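Long-range contact in lysosome-associated membrane glycoprotein 1 (Mus musculus, PDB 5GV0), which is a heavily glycosylated protein of the lysosomal membrane that probably assembles with itself: residues I43-L57 / K61-M75. Numbering follows the deposited sequence.
Sequences ISPNDTSSGSCGINL and KVENKNRALELQFGM. With NAG (2-acetamido-2-deoxy-beta-D-glucopyranose), chain F; NAG (2-acetamido-2-deoxy-beta-D-glucopyranose), chain E; SO4 (sulfate ion), chain C.
The R67 guanidinium lies between I43 and N64: the I43 CD1 methyl sits 3.4 Å above its plane, over the centre of one face, while N64 CG lies off-centre over the other. At its edge, D47 OD2 forms a salt bridge with R67 NH2 (2.6 Å). The two flat groups are turned 67° apart, so R67 NH2 meets OD2 from above the carboxylate plane; S44 N, at the start of the type I turn S44-D47, donates to the same oxygen from the opposite face. R67 NH2 also donates to V62 O, and the two bonds, both in the guanidinium plane, hold its rotation. D47 OD1 accepts a longer bond from N64 ND2 (3.3 Å). With its CG anti to the carbonyl carbon (chi1 -68°), the D47 carboxylate reaches this end of the 61-64/67-75 hairpin.

Strand 48-52 is an edge strand of an antiparallel sheet in the luminal LAMP domain, forming a beta hairpin with 57-64. T48/E63 and S50/K61 are hydrogen-bonded pairs; T48 N to E63 O and E63 N to T48 O are both 2.8 Å. S49/V62 between them is non-hydrogen-bonded. A water joins S50 OG, K61 O and E63 OE2. Toward the interior, I43 CG2 meets V62 CG2 (3.9 Å) and I43 CD1 touches L69 CD2, with Y7 of strand 5-11 against both I43 and V62. Farther along, L57 CD1 rests on Q72 CB (3.8 Å), Q72 NE2 binding E70 OE1, which R88 also engages. Two waters link N56 to M75, and a sulfate is held by the backbone N atoms of I55, N56 and L57 and by N56 ND2.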
ATOM      1  N   ILE A  43       1.723   1.634  -9.740  1.00 11.98           N
ATOM      2  CA  ILE A  43       2.085   0.267  -9.423  1.00 12.88           C
ATOM      3  C   ILE A  43       1.526  -0.589 -10.544  1.00 15.23           C
ATOM      4  O   ILE A  43       0.337  -0.535 -10.855  1.00 15.31           O
ATOM      5  CB  ILE A  43       1.538  -0.167  -8.073  1.00 10.89           C
ATOM      6  CG1 ILE A  43       2.118   0.707  -6.960  1.00 22.70           C
ATOM      7  CG2 ILE A  43       1.853  -1.639  -7.837  1.00 13.29           C
ATOM      8  CD1 ILE A  43       3.617   0.882  -7.025  1.00 23.06           C
ATOM      9  N   SER A  44       2.409  -1.345 -11.175  1.00 17.19           N
ATOM     10  CA  SER A  44       2.068  -2.084 -12.375  1.00 20.61           C
ATOM     11  C   SER A  44       1.649  -3.506 -12.051  1.00 20.40           C
ATOM     12  O   SER A  44       2.163  -4.108 -11.114  1.00 15.44           O
ATOM     13  CB  SER A  44       3.257  -2.093 -13.332  1.00 21.04           C
ATOM     14  OG  SER A  44       3.012  -2.946 -14.431  1.00 26.45           O
ATOM     15  N   PRO A  45       0.719  -4.055 -12.840  1.00 26.70           N
ATOM     16  CA  PRO A  45       0.379  -5.476 -12.740  1.00 27.13           C
ATOM     17  C   PRO A  45       1.619  -6.346 -12.975  1.00 22.20           C
ATOM     18  O   PRO A  45       1.704  -7.471 -12.479  1.00 25.08           O
ATOM     19  CB  PRO A  45      -0.663  -5.664 -13.852  1.00 24.41           C
ATOM     20  CG  PRO A  45      -0.440  -4.519 -14.787  1.00 37.34           C
ATOM     21  CD  PRO A  45      -0.034  -3.381 -13.912  1.00 27.92           C
ATOM     22  N   ASN A  46       2.580  -5.788 -13.705  1.00 18.04           N
ATOM     23  CA  ASN A  46       3.825  -6.466 -14.053  1.00 17.27           C
ATOM     24  C   ASN A  46       4.810  -6.591 -12.906  1.00 18.47           C
ATOM     25  O   ASN A  46       5.757  -7.369 -12.979  1.00 18.66           O
ATOM     26  CB  ASN A  46       4.512  -5.731 -15.199  1.00 19.79           C
ATOM     27  CG  ASN A  46       3.654  -5.668 -16.440  1.00 23.55           C
ATOM     28  OD1 ASN A  46       2.838  -6.556 -16.682  1.00 26.11           O
ATOM     29  ND2 ASN A  46       3.828  -4.617 -17.231  1.00 29.97           N
ATOM     30  N   ASP A  47       4.602  -5.805 -11.855  1.00 15.22           N
ATOM     31  CA  ASP A  47       5.539  -5.792 -10.742  1.00 14.37           C
ATOM     32  C   ASP A  47       5.605  -7.141 -10.041  1.00 16.26           C
ATOM     33  O   ASP A  47       4.629  -7.889 -10.005  1.00 16.44           O
ATOM     34  CB  ASP A  47       5.164  -4.719  -9.720  1.00 12.51           C
ATOM     35  CG  ASP A  47       5.339  -3.310 -10.252  1.00 17.31           C
ATOM     36  OD1 ASP A  47       6.035  -3.131 -11.276  1.00 21.70           O
ATOM     37  OD2 ASP A  47       4.783  -2.380  -9.630  1.00 20.59           O
ATOM     38  N   THR A  48       6.772  -7.429  -9.481  1.00 13.51           N
ATOM     39  CA  THR A  48       6.977  -8.609  -8.665  1.00 15.34           C
ATOM     40  C   THR A  48       6.378  -8.362  -7.293  1.00 14.61           C
ATOM     41  O   THR A  48       6.664  -7.336  -6.674  1.00 15.31           O
ATOM     42  CB  THR A  48       8.466  -8.924  -8.529  1.00 17.94           C
ATOM     43  OG1 THR A  48       9.002  -9.257  -9.818  1.00 20.00           O
ATOM     44  CG2 THR A  48       8.685 -10.077  -7.571  1.00 18.26           C
ATOM     45  N   SER A  49       5.535  -9.267  -6.816  1.00 12.53           N
ATOM     46  CA  SER A  49       4.965  -9.100  -5.484  1.00 12.87           C
ATOM     47  C   SER A  49       5.264 -10.270  -4.551  1.00 13.86           C
ATOM     48  O   SER A  49       5.412 -11.422  -4.968  1.00 14.46           O
ATOM     49  CB  SER A  49       3.454  -8.880  -5.559  1.00 19.59           C
ATOM     50  OG  SER A  49       2.792 -10.014  -6.083  1.00 24.73           O
ATOM     51  N   SER A  50       5.348  -9.949  -3.269  1.00 11.41           N
ATOM     52  CA  SER A  50       5.607 -10.923  -2.227  1.00  9.72           C
ATOM     53  C   SER A  50       5.147 -10.307  -0.926  1.00 11.60           C
ATOM     54  O   SER A  50       4.741  -9.150  -0.906  1.00 12.82           O
ATOM     55  CB  SER A  50       7.091 -11.285  -2.157  1.00 14.39           C
ATOM     56  OG  SER A  50       7.874 -10.152  -1.806  1.00 14.98           O
ATOM     57  N   GLY A  51       5.205 -11.061   0.161  1.00 10.74           N
ATOM     58  CA  GLY A  51       4.790 -10.505   1.433  1.00 10.98           C
ATOM     59  C   GLY A  51       5.094 -11.426   2.588  1.00 11.73           C
ATOM     60  O   GLY A  51       5.671 -12.496   2.410  1.00 13.06           O
ATOM     61  N   SER A  52       4.717 -11.006   3.786  1.00 11.14           N
ATOM     62  CA  SER A  52       4.965 -11.818   4.967  1.00 10.50           C
ATOM     63  C   SER A  52       3.832 -11.679   5.968  1.00 11.42           C
ATOM     64  O   SER A  52       3.120 -10.678   5.998  1.00 12.94           O
ATOM     65  CB  SER A  52       6.300 -11.447   5.613  1.00 11.87           C
ATOM     66  OG  SER A  52       6.305 -10.106   6.077  1.00 15.06           O
ATOM     67  N   CYS A  53       3.676 -12.707   6.789  1.00 12.36           N
ATOM     68  CA  CYS A  53       2.590 -12.780   7.753  1.00 11.12           C
ATOM     69  C   CYS A  53       3.087 -12.728   9.191  1.00 12.48           C
ATOM     70  O   CYS A  53       4.224 -13.077   9.473  1.00 16.72           O
ATOM     71  CB  CYS A  53       1.792 -14.073   7.545  1.00 12.39           C
ATOM     72  SG  CYS A  53       1.033 -14.233   5.913  1.00 14.21           S
ATOM     73  N   GLY A  54       2.206 -12.323  10.097  1.00 13.22           N
ATOM     74  CA  GLY A  54       2.476 -12.324  11.527  1.00 14.84           C
ATOM     75  C   GLY A  54       1.212 -11.934  12.259  1.00 17.11           C
ATOM     76  O   GLY A  54       0.204 -11.616  11.626  1.00 17.78           O
ATOM     77  N   ILE A  55       1.241 -11.950  13.589  1.00 18.41           N
ATOM     78  CA  ILE A  55       0.067 -11.521  14.341  1.00 17.99           C
ATOM     79  C   ILE A  55       0.119 -10.037  14.707  1.00 13.53           C
ATOM     80  O   ILE A  55      -0.872  -9.492  15.184  1.00 19.93           O
ATOM     81  CB  ILE A  55      -0.126 -12.353  15.621  1.00 18.91           C
ATOM     82  CG1 ILE A  55       1.121 -12.284  16.502  1.00 23.75           C
ATOM     83  CG2 ILE A  55      -0.466 -13.796  15.275  1.00 26.08           C
ATOM     84  CD1 ILE A  55       0.998 -13.085  17.779  1.00 41.08           C
ATOM     85  N   ASN A  56       1.255  -9.381  14.476  1.00 13.95           N
ATOM     86  CA  ASN A  56       1.360  -7.935  14.711  1.00 14.87           C
ATOM     87  C   ASN A  56       1.647  -7.157  13.435  1.00 15.74           C
ATOM     88  O   ASN A  56       1.281  -5.981  13.316  1.00 15.15           O
ATOM     89  CB  ASN A  56       2.451  -7.617  15.740  1.00 14.31           C
ATOM     90  CG  ASN A  56       2.173  -8.231  17.094  1.00 19.17           C
ATOM     91  OD1 ASN A  56       1.183  -7.900  17.744  1.00 19.88           O
ATOM     92  ND2 ASN A  56       3.049  -9.129  17.527  1.00 21.17           N
ATOM     93  N   LEU A  57       2.301  -7.822  12.488  1.00 11.91           N
ATOM     94  CA  LEU A  57       2.753  -7.177  11.264  1.00 11.19           C
ATOM     95  C   LEU A  57       2.523  -8.048  10.046  1.00 10.43           C
ATOM     96  O   LEU A  57       2.958  -9.200  10.004  1.00 12.07           O
ATOM     97  CB  LEU A  57       4.238  -6.831  11.364  1.00 12.44           C
ATOM     98  CG  LEU A  57       4.913  -6.323  10.089  1.00 13.36           C
ATOM     99  CD1 LEU A  57       4.412  -4.931   9.737  1.00 15.32           C
ATOM    100  CD2 LEU A  57       6.428  -6.324  10.238  1.00 17.78           C
ATOM    101  N   LYS A  61       5.092  -6.427  -0.520  1.00 11.29           N
ATOM    102  CA  LYS A  61       6.112  -5.709  -1.271  1.00 10.34           C
ATOM    103  C   LYS A  61       5.886  -5.866  -2.767  1.00 12.45           C
ATOM    104  O   LYS A  61       5.745  -6.976  -3.272  1.00 13.71           O
ATOM    105  CB  LYS A  61       7.512  -6.190  -0.899  1.00 10.19           C
ATOM    106  CG  LYS A  61       8.624  -5.387  -1.553  1.00 16.06           C
ATOM    107  CD  LYS A  61       9.995  -5.937  -1.216  1.00 19.08           C
ATOM    108  CE  LYS A  61      10.342  -5.765   0.252  1.00 24.34           C
ATOM    109  NZ  LYS A  61      11.772  -6.118   0.493  1.00 27.32           N
ATOM    110  N   VAL A  62       5.833  -4.737  -3.464  1.00 10.24           N
ATOM    111  CA  VAL A  62       5.652  -4.724  -4.904  1.00 11.07           C
ATOM    112  C   VAL A  62       6.843  -4.009  -5.530  1.00 11.69           C
ATOM    113  O   VAL A  62       7.161  -2.870  -5.177  1.00 13.81           O
ATOM    114  CB  VAL A  62       4.309  -4.060  -5.309  1.00 16.93           C
ATOM    115  CG1 VAL A  62       3.148  -4.838  -4.704  1.00 18.97           C
ATOM    116  CG2 VAL A  62       4.237  -2.614  -4.851  1.00 20.75           C
ATOM    117  N   GLU A  63       7.527  -4.679  -6.446  1.00 13.43           N
ATOM    118  CA  GLU A  63       8.789  -4.135  -6.912  1.00 14.83           C
ATOM    119  C   GLU A  63       9.094  -4.416  -8.373  1.00 16.40           C
ATOM    120  O   GLU A  63       8.525  -5.317  -8.997  1.00 15.57           O
ATOM    121  CB  GLU A  63       9.932  -4.664  -6.044  1.00 18.61           C
ATOM    122  CG  GLU A  63      10.075  -6.178  -6.032  1.00 20.28           C
ATOM    123  CD  GLU A  63      11.050  -6.653  -4.968  1.00 21.36           C
ATOM    124  OE1 GLU A  63      12.117  -6.020  -4.798  1.00 26.17           O
ATOM    125  OE2 GLU A  63      10.749  -7.654  -4.290  1.00 15.20           O
ATOM    126  N   ASN A  64      10.000  -3.606  -8.903  1.00 16.35           N
ATOM    127  CA  ASN A  64      10.609  -3.843 -10.197  1.00 19.47           C
ATOM    128  C   ASN A  64      12.073  -3.420 -10.119  1.00 21.41           C
ATOM    129  O   ASN A  64      12.606  -3.233  -9.024  1.00 21.32           O
ATOM    130  CB  ASN A  64       9.859  -3.102 -11.304  1.00 19.42           C
ATOM    131  CG  ASN A  64       9.746  -1.615 -11.046  1.00 19.39           C
ATOM    132  OD1 ASN A  64      10.711  -0.957 -10.663  1.00 21.60           O
ATOM    133  ND2 ASN A  64       8.554  -1.072 -11.263  1.00 28.39           N
ATOM    134  N   LYS A  65      12.716  -3.262 -11.270  1.00 25.92           N
ATOM    135  CA  LYS A  65      14.148  -2.985 -11.314  1.00 31.32           C
ATOM    136  C   LYS A  65      14.532  -1.660 -10.646  1.00 26.23           C
ATOM    137  O   LYS A  65      15.608  -1.543 -10.063  1.00 31.94           O
ATOM    138  CB  LYS A  65      14.633  -2.994 -12.767  1.00 34.55           C
ATOM    139  CG  LYS A  65      16.144  -2.944 -12.923  1.00 43.66           C
ATOM    140  CD  LYS A  65      16.551  -3.059 -14.385  1.00 49.03           C
ATOM    141  CE  LYS A  65      16.095  -1.851 -15.188  1.00 48.57           C
ATOM    142  NZ  LYS A  65      16.758  -0.597 -14.730  1.00 57.63           N
ATOM    143  N   ASN A  66      13.648  -0.671 -10.722  1.00 20.00           N
ATOM    144  CA  ASN A  66      13.978   0.675 -10.260  1.00 23.08           C
ATOM    145  C   ASN A  66      13.259   1.117  -8.993  1.00 20.33           C
ATOM    146  O   ASN A  66      13.450   2.240  -8.531  1.00 19.34           O
ATOM    147  CB  ASN A  66      13.684   1.689 -11.367  1.00 24.85           C
ATOM    148  CG  ASN A  66      14.718   1.664 -12.473  1.00 40.49           C
ATOM    149  OD1 ASN A  66      14.409   1.346 -13.621  1.00 43.65           O
ATOM    150  ND2 ASN A  66      15.956   2.007 -12.133  1.00 45.17           N
ATOM    151  N   ARG A  67      12.445   0.238  -8.419  1.00 17.89           N
ATOM    152  CA  ARG A  67      11.549   0.664  -7.354  1.00 16.68           C
ATOM    153  C   ARG A  67      11.059  -0.502  -6.516  1.00 14.88           C
ATOM    154  O   ARG A  67      10.721  -1.556  -7.049  1.00 16.79           O
ATOM    155  CB  ARG A  67      10.354   1.400  -7.960  1.00 16.88           C
ATOM    156  CG  ARG A  67       9.380   1.996  -6.963  1.00 29.79           C
ATOM    157  CD  ARG A  67       7.956   1.830  -7.466  1.00 45.11           C
ATOM    158  NE  ARG A  67       7.471   0.479  -7.218  1.00 38.42           N
ATOM    159  CZ  ARG A  67       6.714  -0.221  -8.057  1.00 32.75           C
ATOM    160  NH1 ARG A  67       6.340   0.288  -9.226  1.00 31.26           N
ATOM    161  NH2 ARG A  67       6.332  -1.442  -7.718  1.00 20.77           N
ATOM    162  N   ALA A  68      11.019  -0.309  -5.202  1.00 14.28           N
ATOM    163  CA  ALA A  68      10.396  -1.275  -4.315  1.00 11.94           C
ATOM    164  C   ALA A  68       9.497  -0.552  -3.333  1.00 11.99           C
ATOM    165  O   ALA A  68       9.939   0.362  -2.632  1.00 14.54           O
ATOM    166  CB  ALA A  68      11.450  -2.099  -3.579  1.00 15.41           C
ATOM    167  N   LEU A  69       8.233  -0.953  -3.305  1.00 10.80           N
ATOM    168  CA  LEU A  69       7.249  -0.389  -2.390  1.00 10.54           C
ATOM    169  C   LEU A  69       6.787  -1.445  -1.413  1.00 11.17           C
ATOM    170  O   LEU A  69       6.314  -2.498  -1.837  1.00 10.66           O
ATOM    171  CB  LEU A  69       6.045   0.148  -3.159  1.00 10.27           C
ATOM    172  CG  LEU A  69       4.851   0.572  -2.291  1.00 11.37           C
ATOM    173  CD1 LEU A  69       5.167   1.844  -1.515  1.00 12.79           C
ATOM    174  CD2 LEU A  69       3.596   0.763  -3.147  1.00 16.15           C
ATOM    175  N   GLU A  70       6.894  -1.168  -0.114  1.00  9.10           N
ATOM    176  CA  GLU A  70       6.369  -2.104   0.879  1.00 10.20           C
ATOM    177  C   GLU A  70       5.286  -1.444   1.704  1.00 10.42           C
ATOM    178  O   GLU A  70       5.460  -0.343   2.240  1.00 11.15           O
ATOM    179  CB  GLU A  70       7.462  -2.642   1.801  1.00 10.53           C
ATOM    180  CG  GLU A  70       6.926  -3.709   2.780  1.00 12.25           C
ATOM    181  CD  GLU A  70       8.019  -4.335   3.615  1.00 15.83           C
ATOM    182  OE1 GLU A  70       8.544  -3.646   4.509  1.00 18.79           O
ATOM    183  OE2 GLU A  70       8.355  -5.515   3.372  1.00 18.96           O
ATOM    184  N   LEU A  71       4.157  -2.130   1.789  1.00  9.71           N
ATOM    185  CA  LEU A  71       3.051  -1.722   2.637  1.00  8.48           C
ATOM    186  C   LEU A  71       3.097  -2.561   3.893  1.00 10.52           C
ATOM    187  O   LEU A  71       3.272  -3.786   3.828  1.00 11.98           O
ATOM    188  CB  LEU A  71       1.716  -1.911   1.931  1.00 10.85           C
ATOM    189  CG  LEU A  71       1.584  -1.270   0.558  1.00 13.24           C
ATOM    190  CD1 LEU A  71       0.196  -1.532   0.003  1.00 17.17           C
ATOM    191  CD2 LEU A  71       1.873   0.219   0.646  1.00 14.35           C
ATOM    192  N   GLN A  72       2.952  -1.914   5.039  1.00  9.64           N
ATOM    193  CA  GLN A  72       2.940  -2.619   6.310  1.00 11.57           C
ATOM    194  C   GLN A  72       1.594  -2.423   6.972  1.00 10.34           C
ATOM    195  O   GLN A  72       1.118  -1.299   7.102  1.00 10.92           O
ATOM    196  CB  GLN A  72       4.072  -2.125   7.215  1.00 10.95           C
ATOM    197  CG  GLN A  72       5.435  -2.223   6.565  1.00 14.91           C
ATOM    198  CD  GLN A  72       6.577  -2.244   7.560  1.00 22.20           C
ATOM    199  OE1 GLN A  72       6.420  -1.861   8.717  1.00 24.33           O
ATOM    200  NE2 GLN A  72       7.740  -2.703   7.110  1.00 24.81           N
ATOM    201  N   PHE A  73       0.971  -3.527   7.357  1.00 10.33           N
ATOM    202  CA  PHE A  73      -0.323  -3.496   8.017  1.00  9.95           C
ATOM    203  C   PHE A  73      -0.152  -3.887   9.475  1.00 10.75           C
ATOM    204  O   PHE A  73       0.639  -4.772   9.807  1.00 11.60           O
ATOM    205  CB  PHE A  73      -1.313  -4.439   7.326  1.00 10.07           C
ATOM    206  CG  PHE A  73      -1.667  -4.015   5.935  1.00 10.33           C
ATOM    207  CD1 PHE A  73      -0.852  -4.350   4.864  1.00 10.89           C
ATOM    208  CD2 PHE A  73      -2.798  -3.255   5.702  1.00 10.81           C
ATOM    209  CE1 PHE A  73      -1.171  -3.937   3.573  1.00 12.39           C
ATOM    210  CE2 PHE A  73      -3.120  -2.840   4.420  1.00 11.96           C
ATOM    211  CZ  PHE A  73      -2.309  -3.180   3.358  1.00 10.72           C
ATOM    212  N   GLY A  74      -0.893  -3.210  10.341  1.00  9.69           N
ATOM    213  CA  GLY A  74      -0.873  -3.506  11.754  1.00 10.79           C
ATOM    214  C   GLY A  74      -2.269  -3.760  12.255  1.00 13.20           C
ATOM    215  O   GLY A  74      -3.256  -3.549  11.554  1.00 11.92           O
ATOM    216  N   MET A  75      -2.357  -4.227  13.487  1.00 19.64           N
ATOM    217  CA  MET A  75      -3.654  -4.352  14.103  1.00 23.80           C
ATOM    218  C   MET A  75      -3.533  -4.314  15.600  1.00 29.86           C
ATOM    219  O   MET A  75      -2.486  -4.609  16.175  1.00 29.89           O
ATOM    220  CB  MET A  75      -4.354  -5.634  13.662  1.00 21.83           C
ATOM    221  CG  MET A  75      -3.665  -6.902  14.046  1.00 27.82           C
ATOM    222  SD  MET A  75      -4.952  -8.130  14.236  1.00 27.94           S
ATOM    223  CE  MET A  75      -5.501  -7.783  15.900  1.00 22.59           C
TER
HETATM  224  C1  NAG F 405       0.126 -18.470  13.705  1.00 27.69           C
HETATM  225  C2  NAG F 405       1.007 -17.229  13.900  1.00 26.83           C
HETATM  226  C3  NAG F 405       1.790 -17.322  15.212  1.00 29.66           C
HETATM  227  C4  NAG F 405       0.859 -17.640  16.375  1.00 35.42           C
HETATM  228  C5  NAG F 405       0.052 -18.891  16.054  1.00 31.22           C
HETATM  229  C6  NAG F 405      -0.937 -19.259  17.136  1.00 38.45           C
HETATM  230  C7  NAG F 405       1.682 -16.242  11.752  1.00 21.83           C
HETATM  231  C8  NAG F 405       2.715 -16.230  10.666  1.00 18.96           C
HETATM  232  N2  NAG F 405       1.914 -17.076  12.773  1.00 23.43           N
HETATM  233  O3  NAG F 405       2.457 -16.087  15.456  1.00 28.39           O
HETATM  234  O4  NAG F 405       1.609 -17.854  17.565  1.00 34.24           O
HETATM  235  O5  NAG F 405      -0.702 -18.661  14.857  1.00 34.01           O
HETATM  236  O6  NAG F 405      -2.088 -18.426  17.093  1.00 42.42           O
HETATM  237  O7  NAG F 405       0.688 -15.528  11.710  1.00 22.99           O
HETATM  238  C1  NAG E 404      15.419  -0.796   0.662  1.00 18.85           C
HETATM  239  C2  NAG E 404      14.603  -2.012   1.097  1.00 19.74           C
HETATM  240  C3  NAG E 404      15.136  -2.563   2.418  1.00 24.39           C
HETATM  241  C4  NAG E 404      16.635  -2.815   2.326  1.00 37.13           C
HETATM  242  C5  NAG E 404      17.346  -1.555   1.847  1.00 26.92           C
HETATM  243  C6  NAG E 404      18.828  -1.759   1.632  1.00 35.64           C
HETATM  244  C7  NAG E 404      12.233  -2.220   0.472  1.00 23.98           C
HETATM  245  C8  NAG E 404      10.842  -1.723   0.723  1.00 23.44           C
HETATM  246  N2  NAG E 404      13.196  -1.666   1.217  1.00 19.87           N
HETATM  247  O3  NAG E 404      14.466  -3.782   2.714  1.00 26.66           O
HETATM  248  O4  NAG E 404      17.146  -3.182   3.602  1.00 37.28           O
HETATM  249  O5  NAG E 404      16.795  -1.146   0.587  1.00 24.46           O
HETATM  250  O6  NAG E 404      19.078  -2.585   0.502  1.00 47.24           O
HETATM  251  O7  NAG E 404      12.475  -3.087  -0.363  1.00 27.32           O
HETATM  252  S   SO4 C 402       4.705 -10.752  14.400  1.00 20.43           S
HETATM  253  O1  SO4 C 402       4.010 -11.962  14.831  1.00 23.26           O
HETATM  254  O2  SO4 C 402       5.042  -9.950  15.573  1.00 24.99           O
HETATM  255  O3  SO4 C 402       5.934 -11.108  13.698  1.00 22.26           O
HETATM  256  O4  SO4 C 402       3.819  -9.988  13.520  1.00 17.74           O
HETATM  257  O   HOH W   1       8.318  -8.551  -4.043  1.00 15.24           O
HETATM  258  O   HOH W   2       0.064  -4.443  15.131  1.00 19.65           O
HETATM  259  O   HOH W   3      -0.730  -5.959  17.271  1.00 26.42           O